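Local coordinates for tail spike protein (Acinetobacter phage vB_AbaP_AS12, PDB 6EU4), which forms the trimeric tailspike of the phage and probably recognises and degrades the capsular polysaccharide of its Acinetobacter baumannii host, at residues M169-A179 with K207-I216; K234-W243 with I256-W264. All blocks are in the same frame, centred on the assembly; numbering follows the deposited sequence.

Contact 1 (M169-A179 with K207-I216); sequences MNFDVDAIMVA and KGIGLYAPLI
The side chains of Tyr212 and Val173 cross at about a right angle. Val173 CG2 comes to 3.5 Å from Tyr212 CD2. Ring carbon CG is anti to the backbone N of Tyr212 (chi1 -176°), and the ring reaches over to 169-173. Pro214 CD lies over the centre of one ring face, 3.7 Å above its plane. A water in the ring plane joins Tyr212 OH to Asn170 O and links the two segments. Pro214 also serves Phe171: its CG is 3.6 Å from Phe171 CE2. Ala175 CB fits against Tyr212 CB and Ile209 CB on the same face. Met177 and Leu211 lie on the other face, where both touch Tyr133; Met177 CB meets Leu211 CD1.

The backbones run parallel. Ile209 N donates to Asp174 O, and Tyr212 N to Met177 O. Ala179 N donates to Tyr212 O at 3.0 Å. At the corner, Ile176 N divides between Ile209 O and Gly210 O, both bonds bent. Met177 N makes the straighter bond to Gly210 O, at 161°. Asp174 turns its carboxylate to Lys151, Tyr200 and Asn154. In-register parallel strands, with both chains turning a corner at matching places, mark successive coils of a right-handed parallel beta-helix, the fold of many phage tailspikes.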
loop_
_atom_site.group_PDB
_atom_site.type_symbol
_atom_site.label_atom_id
_atom_site.label_comp_id
_atom_site.label_asym_id
_atom_site.label_seq_id
_atom_site.Cartn_x
_atom_site.Cartn_y
_atom_site.Cartn_z
HETATM N N MSE A 169 19.858 8.014 -31.247
HETATM C CA MSE A 169 18.916 6.926 -31.062
HETATM C C MSE A 169 18.559 6.340 -32.421
HETATM O O MSE A 169 18.609 7.004 -33.446
HETATM C CB MSE A 169 17.655 7.417 -30.351
HETATM C CG MSE A 169 17.947 8.148 -29.057
HETATM SE SE MSE A 169 18.632 6.915 -27.725
HETATM C CE MSE A 169 16.999 5.949 -27.248
ATOM N N ASN A 170 18.190 5.073 -32.416
ATOM C CA ASN A 170 17.799 4.384 -33.633
ATOM C C ASN A 170 16.625 3.489 -33.283
ATOM O O ASN A 170 16.687 2.723 -32.319
ATOM C CB ASN A 170 18.961 3.584 -34.211
ATOM C CG ASN A 170 18.638 2.986 -35.577
ATOM O OD1 ASN A 170 17.698 2.211 -35.709
ATOM N ND2 ASN A 170 19.419 3.352 -36.591
ATOM N N PHE A 171 15.536 3.640 -34.023
ATOM C CA PHE A 171 14.307 2.924 -33.731
ATOM C C PHE A 171 14.087 1.744 -34.681
ATOM O O PHE A 171 12.999 1.141 -34.669
ATOM C CB PHE A 171 13.131 3.888 -33.781
ATOM C CG PHE A 171 13.258 5.043 -32.813
ATOM C CD1 PHE A 171 13.969 6.178 -33.169
ATOM C CD2 PHE A 171 12.657 5.002 -31.570
ATOM C CE1 PHE A 171 14.094 7.233 -32.290
ATOM C CE2 PHE A 171 12.780 6.064 -30.695
ATOM C CZ PHE A 171 13.498 7.169 -31.058
ATOM N N ASP A 172 15.104 1.376 -35.458
ATOM C CA ASP A 172 14.963 0.356 -36.499
ATOM C C ASP A 172 15.237 -1.035 -35.915
ATOM O O ASP A 172 16.192 -1.731 -36.280
ATOM C CB ASP A 172 15.897 0.659 -37.666
ATOM C CG ASP A 172 15.562 1.987 -38.381
ATOM O OD1 ASP A 172 14.508 2.599 -38.091
ATOM O OD2 ASP A 172 16.355 2.410 -39.256
ATOM N N VAL A 173 14.371 -1.421 -34.989
ATOM C CA VAL A 173 14.429 -2.711 -34.315
ATOM C C VAL A 173 13.274 -3.578 -34.790
ATOM O O VAL A 173 12.286 -3.098 -35.356
ATOM C CB VAL A 173 14.380 -2.563 -32.777
ATOM C CG1 VAL A 173 15.497 -1.667 -32.288
ATOM C CG2 VAL A 173 13.064 -2.006 -32.324
ATOM N N ASP A 174 13.403 -4.882 -34.543
ATOM C CA ASP A 174 12.324 -5.828 -34.832
ATOM C C ASP A 174 11.322 -5.766 -33.682
ATOM O O ASP A 174 11.544 -6.356 -32.623
ATOM C CB ASP A 174 12.863 -7.242 -35.004
ATOM C CG ASP A 174 11.753 -8.249 -35.294
ATOM O OD1 ASP A 174 10.633 -7.811 -35.637
ATOM O OD2 ASP A 174 12.003 -9.465 -35.184
ATOM N N ALA A 175 10.233 -5.033 -33.902
ATOM C CA ALA A 175 9.173 -4.821 -32.932
ATOM C C ALA A 175 7.847 -4.778 -33.676
ATOM O O ALA A 175 7.817 -4.645 -34.901
ATOM C CB ALA A 175 9.375 -3.523 -32.154
ATOM N N ILE A 176 6.747 -4.926 -32.940
ATOM C CA ILE A 176 5.419 -4.823 -33.547
ATOM C C ILE A 176 4.956 -3.384 -33.584
ATOM O O ILE A 176 4.494 -2.889 -34.621
ATOM C CB ILE A 176 4.400 -5.713 -32.802
ATOM C CG1 ILE A 176 4.918 -7.150 -32.728
ATOM C CG2 ILE A 176 3.054 -5.664 -33.506
ATOM C CD1 ILE A 176 4.067 -8.051 -31.856
HETATM N N MSE A 177 5.089 -2.707 -32.453
HETATM C CA MSE A 177 4.733 -1.303 -32.319
HETATM C C MSE A 177 5.892 -0.552 -31.647
HETATM O O MSE A 177 6.570 -1.098 -30.770
HETATM C CB MSE A 177 3.421 -1.166 -31.513
HETATM C CG MSE A 177 2.736 0.132 -31.638
HETATM SE SE MSE A 177 0.961 -0.027 -30.769
HETATM C CE MSE A 177 0.145 1.359 -31.776
ATOM N N VAL A 178 6.135 0.683 -32.085
ATOM C CA VAL A 178 7.259 1.490 -31.623
ATOM C C VAL A 178 6.750 2.877 -31.254
ATOM O O VAL A 178 6.039 3.505 -32.046
ATOM C CB VAL A 178 8.352 1.613 -32.705
ATOM C CG1 VAL A 178 9.553 2.428 -32.200
ATOM C CG2 VAL A 178 8.785 0.227 -33.182
ATOM N N ALA A 179 7.125 3.357 -30.071
ATOM C CA ALA A 179 6.844 4.726 -29.650
ATOM C C ALA A 179 8.041 5.600 -30.013
ATOM O O ALA A 179 9.170 5.289 -29.627
ATOM C CB ALA A 179 6.594 4.796 -28.142
ATOM N N LYS A 207 11.182 -14.444 -32.980
ATOM C CA LYS A 207 10.272 -13.381 -32.597
ATOM C C LYS A 207 11.074 -12.171 -32.143
ATOM O O LYS A 207 12.258 -12.277 -31.817
ATOM C CB LYS A 207 9.342 -13.809 -31.467
ATOM C CG LYS A 207 8.703 -15.174 -31.639
ATOM C CD LYS A 207 7.762 -15.178 -32.779
ATOM C CE LYS A 207 6.723 -16.294 -32.624
ATOM N NZ LYS A 207 7.319 -17.637 -32.804
ATOM N N GLY A 208 10.384 -11.029 -32.068
ATOM C CA GLY A 208 11.000 -9.790 -31.649
ATOM C C GLY A 208 10.360 -9.177 -30.417
ATOM O O GLY A 208 9.914 -9.886 -29.514
ATOM N N ILE A 209 10.305 -7.854 -30.388
ATOM C CA ILE A 209 9.771 -7.079 -29.274
ATOM C C ILE A 209 8.315 -6.775 -29.559
ATOM O O ILE A 209 7.963 -6.417 -30.680
ATOM C CB ILE A 209 10.566 -5.770 -29.103
ATOM C CG1 ILE A 209 12.043 -6.050 -28.868
ATOM C CG2 ILE A 209 9.989 -4.910 -27.967
ATOM C CD1 ILE A 209 12.938 -4.831 -29.198
ATOM N N GLY A 210 7.462 -6.896 -28.548
ATOM C CA GLY A 210 6.094 -6.493 -28.732
ATOM C C GLY A 210 5.915 -4.991 -28.889
ATOM O O GLY A 210 5.580 -4.484 -29.967
ATOM N N LEU A 211 6.161 -4.269 -27.804
ATOM C CA LEU A 211 6.118 -2.811 -27.789
ATOM C C LEU A 211 7.499 -2.301 -27.419
ATOM O O LEU A 211 7.954 -2.505 -26.287
ATOM C CB LEU A 211 5.067 -2.314 -26.801
ATOM C CG LEU A 211 5.053 -0.803 -26.564
ATOM C CD1 LEU A 211 4.695 -0.035 -27.832
ATOM C CD2 LEU A 211 4.113 -0.421 -25.413
ATOM N N TYR A 212 8.164 -1.638 -28.366
ATOM C CA TYR A 212 9.432 -0.969 -28.111
ATOM C C TYR A 212 9.107 0.505 -27.899
ATOM O O TYR A 212 8.760 1.223 -28.842
ATOM C CB TYR A 212 10.435 -1.169 -29.243
ATOM C CG TYR A 212 11.778 -0.557 -28.916
ATOM C CD1 TYR A 212 12.405 -0.832 -27.711
ATOM C CD2 TYR A 212 12.400 0.329 -29.783
ATOM C CE1 TYR A 212 13.618 -0.268 -27.384
ATOM C CE2 TYR A 212 13.623 0.903 -29.466
ATOM C CZ TYR A 212 14.225 0.601 -28.263
ATOM O OH TYR A 212 15.443 1.156 -27.927
ATOM N N ALA A 213 9.205 0.943 -26.659
ATOM C CA ALA A 213 8.784 2.286 -26.255
ATOM C C ALA A 213 9.916 2.913 -25.459
ATOM O O ALA A 213 9.817 3.090 -24.238
ATOM C CB ALA A 213 7.490 2.226 -25.448
ATOM N N PRO A 214 11.016 3.260 -26.127
ATOM C CA PRO A 214 12.227 3.613 -25.371
ATOM C C PRO A 214 12.045 4.854 -24.510
ATOM O O PRO A 214 12.456 4.853 -23.342
ATOM C CB PRO A 214 13.284 3.814 -26.463
ATOM C CG PRO A 214 12.511 3.989 -27.755
ATOM C CD PRO A 214 11.263 3.159 -27.572
ATOM N N LEU A 215 11.438 5.908 -25.053
ATOM C CA LEU A 215 11.313 7.210 -24.387
ATOM C C LEU A 215 9.826 7.567 -24.360
ATOM O O LEU A 215 9.271 7.977 -25.385
ATOM C CB LEU A 215 12.130 8.285 -25.118
ATOM C CG LEU A 215 13.589 7.948 -25.461
ATOM C CD1 LEU A 215 14.230 9.066 -26.279
ATOM C CD2 LEU A 215 14.403 7.685 -24.202
ATOM N N ILE A 216 9.181 7.416 -23.201
ATOM C CA ILE A 216 7.739 7.643 -23.080
ATOM C C ILE A 216 7.448 8.403 -21.798
ATOM O O ILE A 216 8.191 8.323 -20.812
ATOM C CB ILE A 216 6.915 6.329 -23.102
ATOM C CG1 ILE A 216 7.466 5.331 -22.083
ATOM C CG2 ILE A 216 6.901 5.740 -24.503
ATOM C CD1 ILE A 216 6.600 4.094 -21.894
HETATM O O HOH W 1 16.382 3.052 -29.511
HETATM O O HOH W 2 10.357 6.688 -27.667
#

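Contact 2 (K234-W243 with I256-W264)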
loop_
_atom_site.group_PDB
_atom_site.type_symbol
_atom_site.label_atom_id
_atom_site.label_comp_id
_atom_site.label_asym_id
_atom_site.label_seq_id
_atom_site.Cartn_x
_atom_site.Cartn_y
_atom_site.Cartn_z
ATOM N N LYS A 234 9.363 -3.018 -23.715
ATOM C CA LYS A 234 10.761 -2.648 -23.535
ATOM C C LYS A 234 10.930 -1.136 -23.620
ATOM O O LYS A 234 10.583 -0.533 -24.638
ATOM C CB LYS A 234 11.599 -3.339 -24.597
ATOM C CG LYS A 234 13.075 -3.178 -24.424
ATOM C CD LYS A 234 13.810 -4.055 -25.425
ATOM C CE LYS A 234 15.270 -4.185 -25.076
ATOM N NZ LYS A 234 15.975 -5.104 -26.049
ATOM N N SER A 235 11.509 -0.538 -22.578
ATOM C CA SER A 235 11.621 0.907 -22.463
ATOM C C SER A 235 12.960 1.255 -21.820
ATOM O O SER A 235 13.575 0.432 -21.133
ATOM C CB SER A 235 10.442 1.461 -21.645
ATOM O OG SER A 235 10.472 2.873 -21.512
ATOM N N VAL A 236 13.394 2.497 -22.046
ATOM C CA VAL A 236 14.641 3.039 -21.499
ATOM C C VAL A 236 14.376 4.094 -20.427
ATOM O O VAL A 236 15.017 4.104 -19.369
ATOM C CB VAL A 236 15.513 3.637 -22.625
ATOM C CG1 VAL A 236 16.724 4.333 -22.056
ATOM C CG2 VAL A 236 15.943 2.574 -23.638
ATOM N N ASP A 237 13.481 5.037 -20.720
ATOM C CA ASP A 237 13.212 6.192 -19.866
ATOM C C ASP A 237 11.714 6.438 -19.997
ATOM O O ASP A 237 11.252 6.932 -21.033
ATOM C CB ASP A 237 14.035 7.406 -20.298
ATOM C CG ASP A 237 13.843 8.631 -19.392
ATOM O OD1 ASP A 237 12.788 8.796 -18.754
ATOM O OD2 ASP A 237 14.771 9.473 -19.360
ATOM N N ALA A 238 10.973 6.050 -18.965
ATOM C CA ALA A 238 9.533 6.217 -18.870
ATOM C C ALA A 238 9.234 6.987 -17.597
ATOM O O ALA A 238 9.785 6.675 -16.533
ATOM C CB ALA A 238 8.826 4.849 -18.851
ATOM N N TRP A 239 8.380 7.994 -17.695
ATOM C CA TRP A 239 7.974 8.698 -16.487
ATOM C C TRP A 239 6.512 9.104 -16.553
ATOM O O TRP A 239 5.972 9.410 -17.622
ATOM C CB TRP A 239 8.880 9.897 -16.223
ATOM C CG TRP A 239 9.012 10.921 -17.322
ATOM C CD1 TRP A 239 9.799 10.840 -18.454
ATOM C CD2 TRP A 239 8.365 12.185 -17.374
ATOM N NE1 TRP A 239 9.677 11.988 -19.189
ATOM C CE2 TRP A 239 8.800 12.829 -18.552
ATOM C CE3 TRP A 239 7.459 12.845 -16.530
ATOM C CZ2 TRP A 239 8.347 14.092 -18.917
ATOM C CZ3 TRP A 239 7.024 14.105 -16.890
ATOM C CH2 TRP A 239 7.475 14.713 -18.074
HETATM N N MSE A 240 5.862 9.061 -15.396
HETATM C CA MSE A 240 4.453 9.420 -15.310
HETATM C C MSE A 240 3.613 8.629 -16.316
HETATM O O MSE A 240 2.899 9.206 -17.149
HETATM C CB MSE A 240 4.260 10.927 -15.512
HETATM C CG MSE A 240 4.655 11.738 -14.315
HETATM SE SE MSE A 240 3.270 11.549 -12.913
HETATM C CE MSE A 240 4.273 12.350 -11.451
ATOM N N CYS A 241 3.678 7.296 -16.214
ATOM C CA CYS A 241 2.834 6.422 -17.018
ATOM C C CYS A 241 2.129 5.433 -16.111
ATOM O O CYS A 241 2.705 4.963 -15.121
ATOM C CB CYS A 241 3.624 5.649 -18.075
ATOM S SG CYS A 241 4.442 6.659 -19.329
ATOM N N THR A 242 0.874 5.134 -16.442
ATOM C CA THR A 242 0.142 4.074 -15.769
ATOM C C THR A 242 -0.163 2.955 -16.748
ATOM O O THR A 242 -0.365 3.179 -17.948
ATOM C CB THR A 242 -1.161 4.573 -15.137
ATOM O OG1 THR A 242 -2.061 4.990 -16.164
ATOM C CG2 THR A 242 -0.899 5.736 -14.187
ATOM N N TRP A 243 -0.172 1.742 -16.200
ATOM C CA TRP A 243 -0.350 0.501 -16.940
ATOM C C TRP A 243 -1.395 -0.301 -16.183
ATOM O O TRP A 243 -1.171 -0.657 -15.023
ATOM C CB TRP A 243 0.960 -0.297 -17.026
ATOM C CG TRP A 243 2.165 0.497 -17.527
ATOM C CD1 TRP A 243 2.915 1.378 -16.800
ATOM C CD2 TRP A 243 2.741 0.474 -18.843
ATOM N NE1 TRP A 243 3.913 1.911 -17.581
ATOM C CE2 TRP A 243 3.829 1.379 -18.838
ATOM C CE3 TRP A 243 2.448 -0.214 -20.018
ATOM C CZ2 TRP A 243 4.610 1.611 -19.964
ATOM C CZ3 TRP A 243 3.237 0.013 -21.135
ATOM C CH2 TRP A 243 4.304 0.917 -21.095
ATOM N N ILE A 256 10.623 -4.877 -19.514
ATOM C CA ILE A 256 11.974 -4.329 -19.409
ATOM C C ILE A 256 11.850 -2.815 -19.316
ATOM O O ILE A 256 11.336 -2.181 -20.247
ATOM C CB ILE A 256 12.854 -4.690 -20.625
ATOM C CG1 ILE A 256 12.918 -6.204 -20.850
ATOM C CG2 ILE A 256 14.236 -4.070 -20.481
ATOM C CD1 ILE A 256 13.323 -6.514 -22.290
ATOM N N PHE A 257 12.316 -2.241 -18.198
ATOM C CA PHE A 257 12.352 -0.796 -18.010
ATOM C C PHE A 257 13.770 -0.391 -17.621
ATOM O O PHE A 257 14.465 -1.112 -16.897
ATOM C CB PHE A 257 11.340 -0.350 -16.952
ATOM C CG PHE A 257 9.915 -0.382 -17.431
ATOM C CD1 PHE A 257 9.180 -1.548 -17.367
ATOM C CD2 PHE A 257 9.315 0.765 -17.934
ATOM C CE1 PHE A 257 7.869 -1.593 -17.828
ATOM C CE2 PHE A 257 8.001 0.741 -18.376
ATOM C CZ PHE A 257 7.277 -0.447 -18.330
ATOM N N GLY A 258 14.211 0.745 -18.137
ATOM C CA GLY A 258 15.590 1.161 -17.931
ATOM C C GLY A 258 16.575 0.366 -18.764
ATOM O O GLY A 258 17.746 0.242 -18.381
ATOM N N HIS A 259 16.128 -0.166 -19.904
ATOM C CA HIS A 259 16.995 -0.845 -20.864
ATOM C C HIS A 259 18.277 -0.051 -21.069
ATOM O O HIS A 259 18.236 1.141 -21.388
ATOM C CB HIS A 259 16.223 -1.011 -22.189
ATOM C CG HIS A 259 17.052 -1.413 -23.372
ATOM N ND1 HIS A 259 17.816 -2.561 -23.403
ATOM C CD2 HIS A 259 17.147 -0.866 -24.606
ATOM C CE1 HIS A 259 18.374 -2.682 -24.599
ATOM N NE2 HIS A 259 17.992 -1.661 -25.347
ATOM N N THR A 260 19.416 -0.722 -20.881
ATOM C CA THR A 260 20.729 -0.071 -20.922
ATOM C C THR A 260 21.369 -0.076 -22.307
ATOM O O THR A 260 22.482 0.451 -22.470
ATOM C CB THR A 260 21.699 -0.776 -19.983
ATOM O OG1 THR A 260 21.780 -2.155 -20.380
ATOM C CG2 THR A 260 21.247 -0.670 -18.527
ATOM N N GLY A 261 20.726 -0.684 -23.290
ATOM C CA GLY A 261 21.341 -0.912 -24.578
ATOM C C GLY A 261 21.257 0.199 -25.613
ATOM O O GLY A 261 21.448 -0.079 -26.806
ATOM N N THR A 262 21.007 1.447 -25.198
ATOM C CA THR A 262 21.042 2.601 -26.099
ATOM C C THR A 262 21.980 3.661 -25.522
ATOM O O THR A 262 22.495 3.540 -24.402
ATOM C CB THR A 262 19.645 3.217 -26.337
ATOM O OG1 THR A 262 19.285 4.081 -25.236
ATOM C CG2 THR A 262 18.582 2.138 -26.525
ATOM N N ALA A 263 22.183 4.736 -26.292
ATOM C CA ALA A 263 23.006 5.845 -25.828
ATOM C C ALA A 263 22.335 6.659 -24.728
ATOM O O ALA A 263 23.004 7.459 -24.064
ATOM C CB ALA A 263 23.334 6.774 -27.002
ATOM N N TRP A 264 21.034 6.498 -24.536
ATOM C CA TRP A 264 20.304 7.283 -23.545
ATOM C C TRP A 264 20.524 6.707 -22.154
ATOM O O TRP A 264 20.425 5.494 -21.955
ATOM C CB TRP A 264 18.823 7.261 -23.887
ATOM C CG TRP A 264 17.951 8.226 -23.189
ATOM C CD1 TRP A 264 17.410 8.102 -21.933
ATOM C CD2 TRP A 264 17.453 9.456 -23.723
ATOM N NE1 TRP A 264 16.615 9.183 -21.661
ATOM C CE2 TRP A 264 16.624 10.030 -22.739
ATOM C CE3 TRP A 264 17.627 10.124 -24.940
ATOM C CZ2 TRP A 264 15.977 11.244 -22.930
ATOM C CZ3 TRP A 264 16.987 11.331 -25.130
ATOM C CH2 TRP A 264 16.167 11.881 -24.127
#
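Lys234 pairs with Ile256 in a parallel bridge between neighbouring coils of the tailspike beta-helix. The chains stay side by side as far as Val236 and Gly258. Then 234-243 turns a corner at Met240, and 256-264 runs on as a loop.

Hydrogen bonds join the backbones and one pair of side chains, Trp264 and Asp237. Ser235 N donates to Ile256 O at 2.9 Å. His259 N donates to Ser235 O in the carbonyl plane, on a lone pair. Lys234 NZ forms a salt bridge with Glu231.

The aliphatic contacts start at Lys234. Its extended chain runs beside Ile256, with CG 4.0 Å from Ile256 CD1. Its CE then sits over the face of the His259 ring, 3.5 Å from the centroid and 11° off the normal, a CH-pi contact. Gly261 N lies over the opposite face, so the imidazole is held between the two. Val236 splits its branches. CG1 is opposite the backbone N (chi1 174°), which brings it 3.8 Å from Trp264 CD1 and leaves CG2 to meet the edge of the His259 ring and Thr262 CG2.

The aromatic contact is an offset edge-to-face pair. Phe257 turns its edge to the face of Trp243, with planes at 83°. Phe257 CZ is 3.7 Å from Trp243 CZ2. Tyr221 and Phe273 stack with Trp243, and Gln271 takes its NE1. At another part of its edge Phe257 meets Ala238 CB.

Within the loop, Trp264 N donates to Thr262 OG1, an ST turn. The indole it leads to meets Asp237 almost in the ring plane. Tyr187 OH also bonds Asp237 OD2, so this oxygen is held by two partners. Trp264 NE1 is 3.0 Å from Asp237 OD2, which it meets on the anti side, and the N-H...O bond is nearly straight.

How the contacts relate
Contacts 1 and 2 follow one another along the chain, with centres about 11 Å apart. They join successive levels of one beta-helix: strand 211-212 pairs with 175-179 on one side and with 233-234 on the other, and 233-234 goes on to 253-257. Strands 215-217 and 237-239 are also neighbours in a sheet. Pro214 O is the main junction, 2.8 Å from both Val236 N and Asp237 N in probable hydrogen bonds. Ser235 OG bonds to Ala213 O. Thr262 of contact 2 touches Tyr212 and Met169, and Trp264 touches Leu215. A second subunit packs on Trp239, Met240 and Thr242 of contact 2, while contact 1 touches no other chain.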